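Local atomic coordinates of Rab GDP-dissociation inhibitor (Saccharomyces cerevisiae, PDB entry 2BCG), a protein that inhibits the release of GDP from the Rab GTPase SEC4, extracts GDP-bound YPT7 from vacuolar membranes, and is essential for yeast secretion. Residues Q57-E60 against K61-N65; I67-E70 against E71-S74; T297-P300 against E301-K304; I377-E380 against P381-L385; T427-V430 against K431-F435. All coordinates share one frame; numbering follows the deposited sequence.

Contact 1 (Q57-E60 against K61-N65); sequences QLYE and KFKQN
Lys-61 N, Phe-62 N and Lys-63 N donate to the carbonyl oxygens of Gln-57, Leu-58 and Tyr-59. These three bonds, each from a residue to the one four places earlier, are the last turn of helix 55-62. The bond from Lys-63 N to Tyr-59 O is 3.0 Å long. Lys-63 itself has already left helical backbone angles. Water 1 lies 2.7 Å from Glu-60 O and 2.7 Å from Lys-63 O, and so bridges the two carbonyls where the helix opens. Water 2 also lies between them.

Outward from the backbone, Lys-63 crosses Tyr-59 at a slant, its CG 3.7 Å from Tyr-59 CD1. A bend at the second torsion (chi2 -74°) turns the rest of the lysine chain away, and its NZ forms a salt bridge with Glu-391. Beside this pair, a branch methyl of Leu-58 meets the Phe-62 ring, with Leu-58 CD1 3.8 Å from Phe-62 CE2. Lys-61 CB lies over one face of that ring, toward the rim. Leu-58, Tyr-59 and Phe-62 all touch Phe-393 of strand 391-402, Tyr-59 edge-to-face. The arrangement is that of a helix C-terminus, its apolar side laid on the outermost strand of the mixed sheet.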
loop_
_atom_site.group_PDB
_atom_site.type_symbol
_atom_site.label_atom_id
_atom_site.label_comp_id
_atom_site.label_asym_id
_atom_site.label_seq_id
_atom_site.Cartn_x
_atom_site.Cartn_y
_atom_site.Cartn_z
ATOM N N GLN A 57 8.880 10.862 -12.455
ATOM C CA GLN A 57 7.762 11.594 -11.856
ATOM C C GLN A 57 8.139 12.520 -10.717
ATOM O O GLN A 57 7.552 13.584 -10.511
ATOM C CB GLN A 57 6.661 10.630 -11.399
ATOM C CG GLN A 57 5.618 10.472 -12.430
ATOM C CD GLN A 57 5.046 11.837 -12.885
ATOM O OE1 GLN A 57 4.620 12.677 -12.061
ATOM N NE2 GLN A 57 5.074 12.074 -14.200
ATOM N N LEU A 58 9.141 12.103 -9.944
ATOM C CA LEU A 58 9.645 12.958 -8.916
ATOM C C LEU A 58 10.211 14.272 -9.509
ATOM O O LEU A 58 10.021 15.350 -8.933
ATOM C CB LEU A 58 10.697 12.183 -8.116
ATOM C CG LEU A 58 10.736 12.289 -6.619
ATOM C CD1 LEU A 58 9.398 12.043 -5.930
ATOM C CD2 LEU A 58 11.809 11.359 -6.118
ATOM N N TYR A 59 10.956 14.174 -10.623
ATOM C CA TYR A 59 11.486 15.381 -11.279
ATOM C C TYR A 59 10.371 16.244 -11.825
ATOM O O TYR A 59 10.384 17.465 -11.692
ATOM C CB TYR A 59 12.474 15.005 -12.396
ATOM C CG TYR A 59 13.883 14.748 -11.895
ATOM C CD1 TYR A 59 14.807 15.801 -11.781
ATOM C CD2 TYR A 59 14.285 13.468 -11.487
ATOM C CE1 TYR A 59 16.103 15.567 -11.290
ATOM C CE2 TYR A 59 15.569 13.228 -10.995
ATOM C CZ TYR A 59 16.478 14.288 -10.917
ATOM O OH TYR A 59 17.732 14.044 -10.421
ATOM N N GLU A 60 9.381 15.591 -12.434
ATOM C CA GLU A 60 8.244 16.328 -12.996
ATOM C C GLU A 60 7.496 17.112 -11.931
ATOM O O GLU A 60 7.092 18.256 -12.144
ATOM C CB GLU A 60 7.273 15.375 -13.713
ATOM C CG GLU A 60 7.814 14.818 -15.010
ATOM C CD GLU A 60 8.170 15.896 -16.062
ATOM O OE1 GLU A 60 7.422 16.898 -16.210
ATOM O OE2 GLU A 60 9.216 15.715 -16.736
ATOM N N LYS A 61 7.355 16.508 -10.756
ATOM C CA LYS A 61 6.599 17.096 -9.680
ATOM C C LYS A 61 7.340 18.191 -8.906
ATOM O O LYS A 61 6.715 19.168 -8.457
ATOM C CB LYS A 61 6.202 15.972 -8.717
ATOM C CG LYS A 61 4.907 16.147 -8.030
ATOM C CD LYS A 61 4.448 14.788 -7.443
ATOM C CE LYS A 61 3.077 14.931 -6.796
ATOM N NZ LYS A 61 3.161 15.913 -5.661
ATOM N N PHE A 62 8.655 18.019 -8.690
ATOM C CA PHE A 62 9.338 18.854 -7.695
ATOM C C PHE A 62 10.494 19.698 -8.230
ATOM O O PHE A 62 11.091 20.463 -7.454
ATOM C CB PHE A 62 9.844 18.001 -6.523
ATOM C CG PHE A 62 8.762 17.308 -5.754
ATOM C CD1 PHE A 62 7.898 18.025 -4.918
ATOM C CD2 PHE A 62 8.630 15.936 -5.828
ATOM C CE1 PHE A 62 6.883 17.382 -4.201
ATOM C CE2 PHE A 62 7.610 15.270 -5.106
ATOM C CZ PHE A 62 6.760 15.993 -4.277
ATOM N N LYS A 63 10.805 19.537 -9.520
ATOM C CA LYS A 63 11.930 20.260 -10.166
ATOM C C LYS A 63 11.463 21.168 -11.288
ATOM O O LYS A 63 10.396 20.963 -11.883
ATOM C CB LYS A 63 12.974 19.281 -10.683
ATOM C CG LYS A 63 13.635 18.486 -9.575
ATOM C CD LYS A 63 14.637 19.313 -8.770
ATOM C CE LYS A 63 15.262 18.493 -7.651
ATOM N NZ LYS A 63 16.263 19.321 -6.921
ATOM N N GLN A 64 12.261 22.191 -11.572
ATOM C CA GLN A 64 11.892 23.149 -12.615
ATOM C C GLN A 64 12.230 22.621 -14.022
ATOM O O GLN A 64 11.416 22.745 -14.948
ATOM C CB GLN A 64 12.581 24.487 -12.345
ATOM C CG GLN A 64 12.085 25.213 -11.091
ATOM C CD GLN A 64 12.985 26.373 -10.676
ATOM O OE1 GLN A 64 14.175 26.409 -11.015
ATOM N NE2 GLN A 64 12.422 27.328 -9.932
ATOM N N ASN A 65 13.405 22.021 -14.181
ATOM C CA ASN A 65 13.876 21.517 -15.466
ATOM C C ASN A 65 14.309 20.072 -15.348
ATOM O O ASN A 65 15.502 19.798 -15.174
ATOM C CB ASN A 65 15.052 22.358 -15.991
ATOM C CG ASN A 65 14.700 23.814 -16.124
ATOM O OD1 ASN A 65 14.794 24.575 -15.162
ATOM N ND2 ASN A 65 14.275 24.213 -17.313
HETATM O O HOH W 1 8.609 19.934 -13.670
HETATM O O HOH W 2 7.690 21.030 -10.885
#

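Contact 2 (I67-E70 against E71-S74); sequences ISKE and ERES
Ser-68 is the N-cap of helix 69-76, and its side chain accepts from the backbone of Glu-71. The bond from Glu-71 N to Ser-68 OG is 3.0 Å long and nearly straight, at 166°. With chi1 at 70°, the hydroxyl oxygen is tucked between the serine's own backbone N and carbonyl carbon, where it faces the Glu-71 N-H. Behind the cap the helix bonds begin, with Arg-72 N on Ser-68 O and Glu-73 N on Lys-69 O.

This is a surface helix start, and Ile-67, just before the cap, folds back on it. Its CD1 lies 3.6 Å from Arg-72 CA. Its CG2 rests 3.9 Å from Glu-71 OE2, the two side chains crossing at about a right angle. Ile-67 also touches Tyr-59 of helix 55-62.

Lys-69 bends twice near its end, which brings NZ 2.9 Å from Glu-73 OE2. This is a salt bridge with a weak hydrogen bond. In one of its two conformers, Arg-72 has Lys-69 CA over one face of its guanidinium, toward the rim. In that conformer water 3 sits at the group's edge, in plane, accepting from Arg-72 NH1 and donating to Ile-67 O. Water 4 accepts from Ser-68 N and donates to Glu-71 OE2, 2.7 Å away.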
loop_
_atom_site.group_PDB
_atom_site.type_symbol
_atom_site.label_atom_id
_atom_site.label_comp_id
_atom_site.label_asym_id
_atom_site.label_seq_id
_atom_site.Cartn_x
_atom_site.Cartn_y
_atom_site.Cartn_z
ATOM N N ILE A 67 15.664 16.481 -15.756
ATOM C CA ILE A 67 16.810 15.983 -16.503
ATOM C C ILE A 67 16.388 14.982 -17.589
ATOM O O ILE A 67 15.262 14.476 -17.582
ATOM C CB ILE A 67 17.907 15.381 -15.558
ATOM C CG1 ILE A 67 17.380 14.182 -14.759
ATOM C CG2 ILE A 67 18.477 16.459 -14.634
ATOM C CD1 ILE A 67 18.453 13.524 -13.887
ATOM N N SER A 68 17.296 14.720 -18.529
ATOM C CA SER A 68 17.060 13.760 -19.609
ATOM C C SER A 68 17.003 12.336 -19.077
ATOM O O SER A 68 17.536 12.039 -18.001
ATOM C CB SER A 68 18.176 13.854 -20.661
ATOM O OG SER A 68 19.403 13.355 -20.144
ATOM N N LYS A 69 16.370 11.452 -19.847
ATOM C CA LYS A 69 16.372 10.031 -19.554
ATOM C C LYS A 69 17.785 9.479 -19.388
ATOM O O LYS A 69 18.040 8.704 -18.470
ATOM C CB LYS A 69 15.627 9.259 -20.653
ATOM C CG LYS A 69 15.231 7.846 -20.239
ATOM C CD LYS A 69 14.509 7.099 -21.359
ATOM C CE LYS A 69 15.496 6.463 -22.338
ATOM N NZ LYS A 69 16.415 5.471 -21.697
ATOM N N GLU A 70 18.705 9.883 -20.271
ATOM C CA GLU A 70 20.084 9.365 -20.252
ATOM C C GLU A 70 20.866 9.809 -19.021
ATOM O O GLU A 70 21.582 8.999 -18.432
ATOM C CB GLU A 70 20.858 9.720 -21.534
ATOM C CG GLU A 70 20.341 9.020 -22.791
ATOM C CD GLU A 70 18.951 9.489 -23.193
ATOM O OE1 GLU A 70 18.641 10.680 -22.975
ATOM O OE2 GLU A 70 18.170 8.668 -23.725
ATOM N N GLU A 71 20.751 11.087 -18.646
ATOM C CA GLU A 71 21.399 11.569 -17.424
ATOM C C GLU A 71 20.821 10.873 -16.180
ATOM O O GLU A 71 21.571 10.424 -15.305
ATOM C CB GLU A 71 21.277 13.082 -17.277
ATOM C CG GLU A 71 22.026 13.616 -16.040
ATOM C CD GLU A 71 21.996 15.136 -15.886
ATOM O OE1 GLU A 71 22.332 15.611 -14.780
ATOM O OE2 GLU A 71 21.641 15.866 -16.846
ATOM N N ARG A 72 19.493 10.793 -16.126
ATOM C CA ARG A 72 18.789 10.158 -15.004
ATOM C C ARG A 72 19.226 8.707 -14.842
ATOM O O ARG A 72 19.580 8.281 -13.742
ATOM C CB ARG A 72 17.271 10.261 -15.213
ATOM C CG ARG A 72 16.424 9.973 -13.953
ATOM C CD ARG A 72 14.921 10.055 -14.238
ATOM N NE ARG A 72 14.515 9.129 -15.296
ATOM C CZ ARG A 72 13.934 9.483 -16.439
ATOM N NH1 ARG A 72 13.651 10.758 -16.703
ATOM N NH2 ARG A 72 13.619 8.545 -17.318
ATOM N N GLU A 73 19.230 7.958 -15.948
ATOM C CA GLU A 73 19.605 6.547 -15.886
ATOM C C GLU A 73 21.070 6.343 -15.522
ATOM O O GLU A 73 21.394 5.445 -14.747
ATOM C CB GLU A 73 19.182 5.786 -17.152
ATOM C CG GLU A 73 17.655 5.843 -17.364
ATOM C CD GLU A 73 17.127 4.916 -18.451
ATOM O OE1 GLU A 73 15.921 4.567 -18.384
ATOM O OE2 GLU A 73 17.901 4.550 -19.366
ATOM N N SER A 74 21.963 7.186 -16.037
ATOM C CA SER A 74 23.369 7.046 -15.666
ATOM C C SER A 74 23.619 7.298 -14.175
ATOM O O SER A 74 24.438 6.616 -13.553
ATOM C CB SER A 74 24.279 7.921 -16.549
ATOM O OG SER A 74 23.991 9.297 -16.377
HETATM O O HOH W 3 13.744 13.350 -15.494
HETATM O O HOH W 4 19.737 16.460 -18.704
#

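Contact 3 (T297-P300 against E301-K304); sequences TYFP and EKCK
Phe-299 and Lys-302 are joined through their backbones in a short 3-10 turn that leads into strand 303-317 of the mixed sheet. Two hydrogen bonds, each spanning three residues, make the turn. Lys-302 N donates to Phe-299 O at 3.0 Å, and Cys-303 N donates to Pro-300 O at 3.2 Å. Both donors stand well above the plane of the carbonyl they meet, the second by 64°.

The packing is centred on Phe-299. Its CB lies 4.0 Å from Lys-302 CG, which approaches at a slant to the ring. The Phe-299 ring is buried against Leu-17, Val-268, Tyr-270, Ile-411 and Leu-413. It therefore ties the turn to strands 14-17 and 411-413 of the parallel sheet and to strand 267-271. Cys-303 SG is 3.6 Å from Phe-299 O, and its side chain also touches Leu-413.

Two charged side chains leave the turn. In one of its two conformers, Lys-302 turns off at chi2, and its NZ forms a salt bridge with Asp-409. Glu-301 doubles back over the turn, bent at chi2 (74°), with the carboxylate and Phe-299 ring planes 48° apart. Water 5 donates to Tyr-298 O and also to Glu-301 OE2, 3.1 Å away. That same OE2 lies 3.3 Å from Phe-299 CA.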
loop_
_atom_site.group_PDB
_atom_site.type_symbol
_atom_site.label_atom_id
_atom_site.label_comp_id
_atom_site.label_asym_id
_atom_site.label_seq_id
_atom_site.Cartn_x
_atom_site.Cartn_y
_atom_site.Cartn_z
ATOM N N THR A 297 -9.557 16.666 -2.359
ATOM C CA THR A 297 -9.314 17.303 -3.664
ATOM C C THR A 297 -10.548 17.293 -4.565
ATOM O O THR A 297 -10.609 18.060 -5.532
ATOM C CB THR A 297 -8.133 16.663 -4.426
ATOM O OG1 THR A 297 -8.528 15.383 -4.913
ATOM C CG2 THR A 297 -6.863 16.541 -3.532
ATOM N N TYR A 298 -11.529 16.443 -4.254
ATOM C CA TYR A 298 -12.768 16.398 -5.046
ATOM C C TYR A 298 -13.833 17.372 -4.570
ATOM O O TYR A 298 -14.761 17.658 -5.324
ATOM C CB TYR A 298 -13.360 14.980 -5.070
ATOM C CG TYR A 298 -12.479 14.071 -5.865
ATOM C CD1 TYR A 298 -12.657 13.898 -7.266
ATOM C CD2 TYR A 298 -11.408 13.433 -5.252
ATOM C CE1 TYR A 298 -11.803 13.075 -8.011
ATOM C CE2 TYR A 298 -10.527 12.613 -6.004
ATOM C CZ TYR A 298 -10.751 12.428 -7.362
ATOM O OH TYR A 298 -9.908 11.638 -8.101
ATOM N N PHE A 299 -13.709 17.832 -3.335
ATOM C CA PHE A 299 -14.726 18.712 -2.715
ATOM C C PHE A 299 -13.993 19.723 -1.838
ATOM O O PHE A 299 -14.205 19.736 -0.620
ATOM C CB PHE A 299 -15.725 17.930 -1.849
ATOM C CG PHE A 299 -16.611 16.999 -2.616
ATOM C CD1 PHE A 299 -16.246 15.671 -2.827
ATOM C CD2 PHE A 299 -17.842 17.443 -3.113
ATOM C CE1 PHE A 299 -17.106 14.797 -3.531
ATOM C CE2 PHE A 299 -18.683 16.579 -3.814
ATOM C CZ PHE A 299 -18.317 15.261 -4.030
ATOM N N PRO A 300 -13.154 20.570 -2.452
ATOM C CA PRO A 300 -12.375 21.517 -1.645
ATOM C C PRO A 300 -13.258 22.476 -0.847
ATOM O O PRO A 300 -12.908 22.838 0.291
ATOM C CB PRO A 300 -11.504 22.260 -2.678
ATOM C CG PRO A 300 -12.198 22.077 -3.997
ATOM C CD PRO A 300 -12.863 20.700 -3.902
ATOM N N GLU A 301 -14.415 22.827 -1.417
ATOM C CA GLU A 301 -15.367 23.707 -0.716
ATOM C C GLU A 301 -15.957 23.107 0.566
ATOM O O GLU A 301 -16.387 23.856 1.447
ATOM C CB GLU A 301 -16.483 24.248 -1.634
ATOM C CG GLU A 301 -16.691 23.576 -2.980
ATOM C CD GLU A 301 -17.374 22.212 -2.898
ATOM O OE1 GLU A 301 -18.558 22.119 -2.469
ATOM O OE2 GLU A 301 -16.732 21.237 -3.320
ATOM N N LYS A 302 -15.940 21.772 0.683
ATOM C CA LYS A 302 -16.512 21.066 1.818
ATOM C C LYS A 302 -15.458 20.725 2.867
ATOM O O LYS A 302 -15.762 20.007 3.841
ATOM C CB LYS A 302 -17.152 19.749 1.356
ATOM C CG LYS A 302 -18.317 19.890 0.400
ATOM C CD LYS A 302 -19.632 20.089 1.146
ATOM C CE LYS A 302 -20.751 20.472 0.190
ATOM N NZ LYS A 302 -22.074 20.435 0.865
ATOM N N CYS A 303 -14.235 21.246 2.674
ATOM C CA CYS A 303 -13.135 20.975 3.604
ATOM C C CYS A 303 -12.535 22.261 4.120
ATOM O O CYS A 303 -12.738 23.327 3.522
ATOM C CB CYS A 303 -12.022 20.161 2.940
ATOM S SG CYS A 303 -12.589 18.565 2.390
ATOM N N LYS A 304 -11.827 22.157 5.230
ATOM C CA LYS A 304 -11.162 23.293 5.850
ATOM C C LYS A 304 -9.724 22.923 6.205
ATOM O O LYS A 304 -9.420 21.757 6.487
ATOM C CB LYS A 304 -11.918 23.740 7.115
ATOM C CG LYS A 304 -12.055 22.662 8.211
ATOM C CD LYS A 304 -12.961 23.102 9.391
ATOM C CE LYS A 304 -12.947 22.073 10.517
ATOM N NZ LYS A 304 -13.828 22.404 11.699
HETATM O O HOH W 5 -16.753 19.537 -5.878
#

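Contact 4 (I377-E380 against P381-L385); sequences IELE and PAFKL
Pro-381 follows Glu-380 in the first turn of helix 380-383. Its ring carbon CD lies 3.4 Å from Glu-378 O and 3.6 Å from Glu-380 CB. Having no N-H, the proline can give no bond back to the preceding turn. It also touches Leu-339.

Ala-382 N makes a weak bond to Leu-379 O, at a poor angle of 123°. Its methyl group reaches Ile-334 and Ile-366 in the sheet.

Phe-383 N donates to the same oxygen, Leu-379 O, at 2.9 Å. This bond is straighter, at 164°, and lies in the carbonyl plane. Leu-379 O thus takes one good bond and one weak one. The Phe-383 ring leans back with CG beside its own backbone N (chi1 -74°), which lays one face under Leu-379 CB. This is a CH-pi contact, with CB 4.2 Å from the ring centroid. Glu-380 OE1 comes to the ring edge, near its plane, 3.6 Å from Phe-383 CD2. The ring also packs on Ala-313, Cys-315 and Ile-366 and has a cation-pi contact with Lys-392. An alanine here would remove the ring, and would probably leave a gap beside Leu-379 and Lys-392 without its aromatic partner.

Lys-384 N donates to Glu-380 O at 2.9 Å. In one of its two conformers, its CG passes 3.9 Å from Glu-380 OE2, the chains crossing at about a right angle.

Apolar groups seat the turn on the mixed sheet, with the Glu-380 carboxylate at the edge of the buried ring. Lys-384 NZ, 4.7 Å from Glu-380 OE2 in that conformer and not in contact, would at most mildly favour the negative charge.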
loop_
_atom_site.group_PDB
_atom_site.type_symbol
_atom_site.label_atom_id
_atom_site.label_comp_id
_atom_site.label_asym_id
_atom_site.label_seq_id
_atom_site.Cartn_x
_atom_site.Cartn_y
_atom_site.Cartn_z
ATOM N N ILE A 377 14.954 25.815 6.110
ATOM C CA ILE A 377 15.924 25.946 7.206
ATOM C C ILE A 377 15.545 25.109 8.453
ATOM O O ILE A 377 16.418 24.626 9.193
ATOM C CB ILE A 377 16.147 27.443 7.592
ATOM C CG1 ILE A 377 16.736 28.235 6.406
ATOM C CG2 ILE A 377 16.969 27.586 8.885
ATOM C CD1 ILE A 377 17.432 27.422 5.289
ATOM N N GLU A 378 14.242 24.920 8.674
ATOM C CA GLU A 378 13.765 24.146 9.821
ATOM C C GLU A 378 14.297 22.739 9.750
ATOM O O GLU A 378 14.502 22.098 10.794
ATOM C CB GLU A 378 12.246 24.088 9.850
ATOM C CG GLU A 378 11.637 25.416 10.247
ATOM C CD GLU A 378 10.124 25.383 10.214
ATOM O OE1 GLU A 378 9.553 26.221 9.488
ATOM O OE2 GLU A 378 9.525 24.521 10.903
ATOM N N LEU A 379 14.492 22.245 8.525
ATOM C CA LEU A 379 14.955 20.855 8.353
ATOM C C LEU A 379 16.463 20.678 8.459
ATOM O O LEU A 379 16.934 19.526 8.453
ATOM C CB LEU A 379 14.498 20.301 7.007
ATOM C CG LEU A 379 12.973 20.308 6.827
ATOM C CD1 LEU A 379 12.593 19.526 5.587
ATOM C CD2 LEU A 379 12.291 19.743 8.080
ATOM N N GLU A 380 17.217 21.781 8.514
ATOM C CA GLU A 380 18.686 21.673 8.530
ATOM C C GLU A 380 19.250 20.634 9.553
ATOM O O GLU A 380 20.129 19.851 9.183
ATOM C CB GLU A 380 19.360 23.052 8.640
ATOM C CG GLU A 380 20.897 23.056 8.394
ATOM C CD GLU A 380 21.356 22.514 7.016
ATOM O OE1 GLU A 380 20.556 22.355 6.057
ATOM O OE2 GLU A 380 22.580 22.258 6.890
ATOM N N PRO A 381 18.776 20.628 10.827
ATOM C CA PRO A 381 19.312 19.635 11.794
ATOM C C PRO A 381 19.089 18.193 11.333
ATOM O O PRO A 381 19.894 17.309 11.643
ATOM C CB PRO A 381 18.532 19.920 13.078
ATOM C CG PRO A 381 18.031 21.313 12.935
ATOM C CD PRO A 381 17.818 21.558 11.481
ATOM N N ALA A 382 18.007 17.962 10.606
ATOM C CA ALA A 382 17.756 16.631 10.029
ATOM C C ALA A 382 18.611 16.372 8.786
ATOM O O ALA A 382 19.182 15.306 8.652
ATOM C CB ALA A 382 16.301 16.482 9.707
ATOM N N PHE A 383 18.733 17.348 7.880
ATOM C CA PHE A 383 19.616 17.154 6.725
ATOM C C PHE A 383 21.025 16.825 7.207
ATOM O O PHE A 383 21.690 15.978 6.606
ATOM C CB PHE A 383 19.722 18.419 5.881
ATOM C CG PHE A 383 18.516 18.722 5.046
ATOM C CD1 PHE A 383 17.827 17.750 4.334
ATOM C CD2 PHE A 383 18.099 20.048 4.939
ATOM C CE1 PHE A 383 16.697 18.106 3.557
ATOM C CE2 PHE A 383 16.978 20.388 4.186
ATOM C CZ PHE A 383 16.274 19.421 3.507
ATOM N N LYS A 384 21.464 17.481 8.290
ATOM C CA LYS A 384 22.832 17.272 8.808
ATOM C C LYS A 384 23.085 15.826 9.261
ATOM O O LYS A 384 24.242 15.376 9.310
ATOM C CB LYS A 384 23.108 18.200 9.972
ATOM C CG LYS A 384 23.598 19.560 9.568
ATOM C CD LYS A 384 23.611 20.457 10.791
ATOM C CE LYS A 384 24.639 21.561 10.679
ATOM N NZ LYS A 384 24.138 22.803 11.341
ATOM N N LEU A 385 22.021 15.104 9.627
ATOM C CA LEU A 385 22.180 13.722 10.120
ATOM C C LEU A 385 22.416 12.764 8.964
ATOM O O LEU A 385 22.771 11.624 9.181
ATOM C CB LEU A 385 20.936 13.275 10.870
ATOM C CG LEU A 385 20.614 14.024 12.162
ATOM C CD1 LEU A 385 19.246 13.629 12.716
ATOM C CD2 LEU A 385 21.705 13.729 13.204
#

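Contact 5 (T427-V430 against K431-F435); sequences TDDV and KDIYF
Lys-431, Asp-432, Ile-433 and Tyr-434 each donate their backbone N-H to the carbonyl four residues earlier, all at 2.9 Å, in regular turns of helix 424-438. Lys-431 folds back along the helix, its CG 3.5 Å from Thr-427 O. A bend at chi3 (-78°) brings its end toward Asp-428. The direct salt bridge is long, with NZ 3.9 Å from Asp-428 OD2. Water 6 bridges the pair, 3.0 Å from Lys-431 NZ and 2.7 Å from Asp-428 OD2. It is also bonded to Thr-427 OG1, which has a further partner in Glu-424 O. With a leucine in place of Lys-431, the Asp-428 carboxylate would probably lose its positive mate and water 6 a donor.

Asp-429 lies against Ile-433, its OD1 3.7 Å from Ile-433 CD1. Water 7 donates to Asp-429 OD1 and to Asp-432 OD1, and so links two like charges. Asp-429 OD2 accepts from Arg-415 N, and Asp-432 has a salt bridge with Arg-436.

Val-430 and Ile-433 pack on helix 21-32, at Thr-22 and at Ile-25 and Leu-26. Tyr-434 OH bonds to Asp-33, just past that helix. Thr-427 meets helix 96-104, while Asp-429 and Ile-433 touch Ser-414, next to strand 411-413.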
loop_
_atom_site.group_PDB
_atom_site.type_symbol
_atom_site.label_atom_id
_atom_site.label_comp_id
_atom_site.label_asym_id
_atom_site.label_seq_id
_atom_site.Cartn_x
_atom_site.Cartn_y
_atom_site.Cartn_z
ATOM N N THR A 427 -6.123 4.736 9.841
ATOM C CA THR A 427 -7.146 3.706 10.133
ATOM C C THR A 427 -8.220 4.239 11.095
ATOM O O THR A 427 -9.380 3.829 11.031
ATOM C CB THR A 427 -6.563 2.375 10.617
ATOM O OG1 THR A 427 -5.652 2.621 11.677
ATOM C CG2 THR A 427 -5.820 1.703 9.473
ATOM N N ASP A 428 -7.840 5.133 12.001
ATOM C CA ASP A 428 -8.868 5.828 12.807
ATOM C C ASP A 428 -9.869 6.508 11.875
ATOM O O ASP A 428 -11.089 6.461 12.124
ATOM C CB ASP A 428 -8.263 6.856 13.777
ATOM C CG ASP A 428 -7.523 6.205 14.924
ATOM O OD1 ASP A 428 -6.802 6.957 15.625
ATOM O OD2 ASP A 428 -7.664 4.980 15.144
ATOM N N ASP A 429 -9.354 7.171 10.823
ATOM C CA ASP A 429 -10.207 7.884 9.866
ATOM C C ASP A 429 -11.085 6.878 9.105
ATOM O O ASP A 429 -12.299 7.071 8.978
ATOM C CB ASP A 429 -9.356 8.698 8.887
ATOM C CG ASP A 429 -10.149 9.765 8.152
ATOM O OD1 ASP A 429 -11.204 10.224 8.694
ATOM O OD2 ASP A 429 -9.707 10.167 7.054
ATOM N N VAL A 430 -10.503 5.791 8.603
ATOM C CA VAL A 430 -11.322 4.735 7.982
ATOM C C VAL A 430 -12.478 4.283 8.895
ATOM O O VAL A 430 -13.619 4.202 8.467
ATOM C CB VAL A 430 -10.442 3.517 7.649
ATOM C CG1 VAL A 430 -11.281 2.254 7.303
ATOM C CG2 VAL A 430 -9.485 3.880 6.492
ATOM N N LYS A 431 -12.165 3.969 10.151
ATOM C CA LYS A 431 -13.190 3.426 11.071
ATOM C C LYS A 431 -14.267 4.468 11.319
ATOM O O LYS A 431 -15.480 4.147 11.342
ATOM C CB LYS A 431 -12.570 3.015 12.413
ATOM C CG LYS A 431 -11.825 1.672 12.360
ATOM C CD LYS A 431 -11.214 1.206 13.720
ATOM C CE LYS A 431 -9.920 1.933 14.079
ATOM N NZ LYS A 431 -9.216 1.396 15.308
ATOM N N ASP A 432 -13.848 5.722 11.476
ATOM C CA ASP A 432 -14.795 6.796 11.725
ATOM C C ASP A 432 -15.711 6.988 10.508
ATOM O O ASP A 432 -16.940 7.089 10.658
ATOM C CB ASP A 432 -14.039 8.088 12.066
ATOM C CG ASP A 432 -14.967 9.233 12.351
ATOM O OD1 ASP A 432 -14.781 10.331 11.758
ATOM O OD2 ASP A 432 -15.934 9.033 13.156
ATOM N N ILE A 433 -15.129 6.991 9.307
ATOM C CA ILE A 433 -15.907 7.198 8.066
ATOM C C ILE A 433 -16.868 6.022 7.886
ATOM O O ILE A 433 -18.033 6.221 7.509
ATOM C CB ILE A 433 -14.990 7.335 6.803
ATOM C CG1 ILE A 433 -14.146 8.616 6.856
ATOM C CG2 ILE A 433 -15.857 7.368 5.502
ATOM C CD1 ILE A 433 -12.937 8.581 5.885
ATOM N N TYR A 434 -16.414 4.809 8.198
ATOM C CA TYR A 434 -17.249 3.635 8.021
ATOM C C TYR A 434 -18.470 3.717 8.949
ATOM O O TYR A 434 -19.598 3.439 8.508
ATOM C CB TYR A 434 -16.462 2.376 8.313
ATOM C CG TYR A 434 -17.223 1.105 8.068
ATOM C CD1 TYR A 434 -18.067 0.577 9.042
ATOM C CD2 TYR A 434 -17.113 0.435 6.849
ATOM C CE1 TYR A 434 -18.753 -0.597 8.830
ATOM C CE2 TYR A 434 -17.800 -0.743 6.617
ATOM C CZ TYR A 434 -18.624 -1.251 7.611
ATOM O OH TYR A 434 -19.304 -2.412 7.358
ATOM N N PHE A 435 -18.236 4.081 10.214
ATOM C CA PHE A 435 -19.326 4.295 11.199
ATOM C C PHE A 435 -20.296 5.375 10.709
ATOM O O PHE A 435 -21.531 5.201 10.774
ATOM C CB PHE A 435 -18.733 4.652 12.574
ATOM C CG PHE A 435 -19.772 4.917 13.630
ATOM C CD1 PHE A 435 -19.958 6.204 14.125
ATOM C CD2 PHE A 435 -20.572 3.889 14.107
ATOM C CE1 PHE A 435 -20.949 6.455 15.120
ATOM C CE2 PHE A 435 -21.557 4.121 15.089
ATOM C CZ PHE A 435 -21.746 5.404 15.582
HETATM O O HOH W 6 -6.824 2.686 14.097
HETATM O O HOH W 7 -12.095 10.829 11.188
#

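In the fold
The five contacts follow one another along the chain in numerical order. Contacts 1 and 2 lie on consecutive helices, 55-62 and 69-76. Their centres are about 13 Å apart, and they touch. Contacts 1 and 4 each pack on the mixed sheet, their centres about 22 Å apart. Contact 3 leads from the parallel sheet into strand 303-317, a strand that contact 4 also covers. Contacts 3 and 5 both lie by the edge strand 411-413 of the parallel sheet, with centres about 18 Å apart. Contacts 2 and 5 are the most distant pair, with centres about 43 Å apart, on opposite sides of the chain's centre. Contacts 1 and 4 thus set helices on the mixed sheet, and contact 3 is a passage between the two sheets.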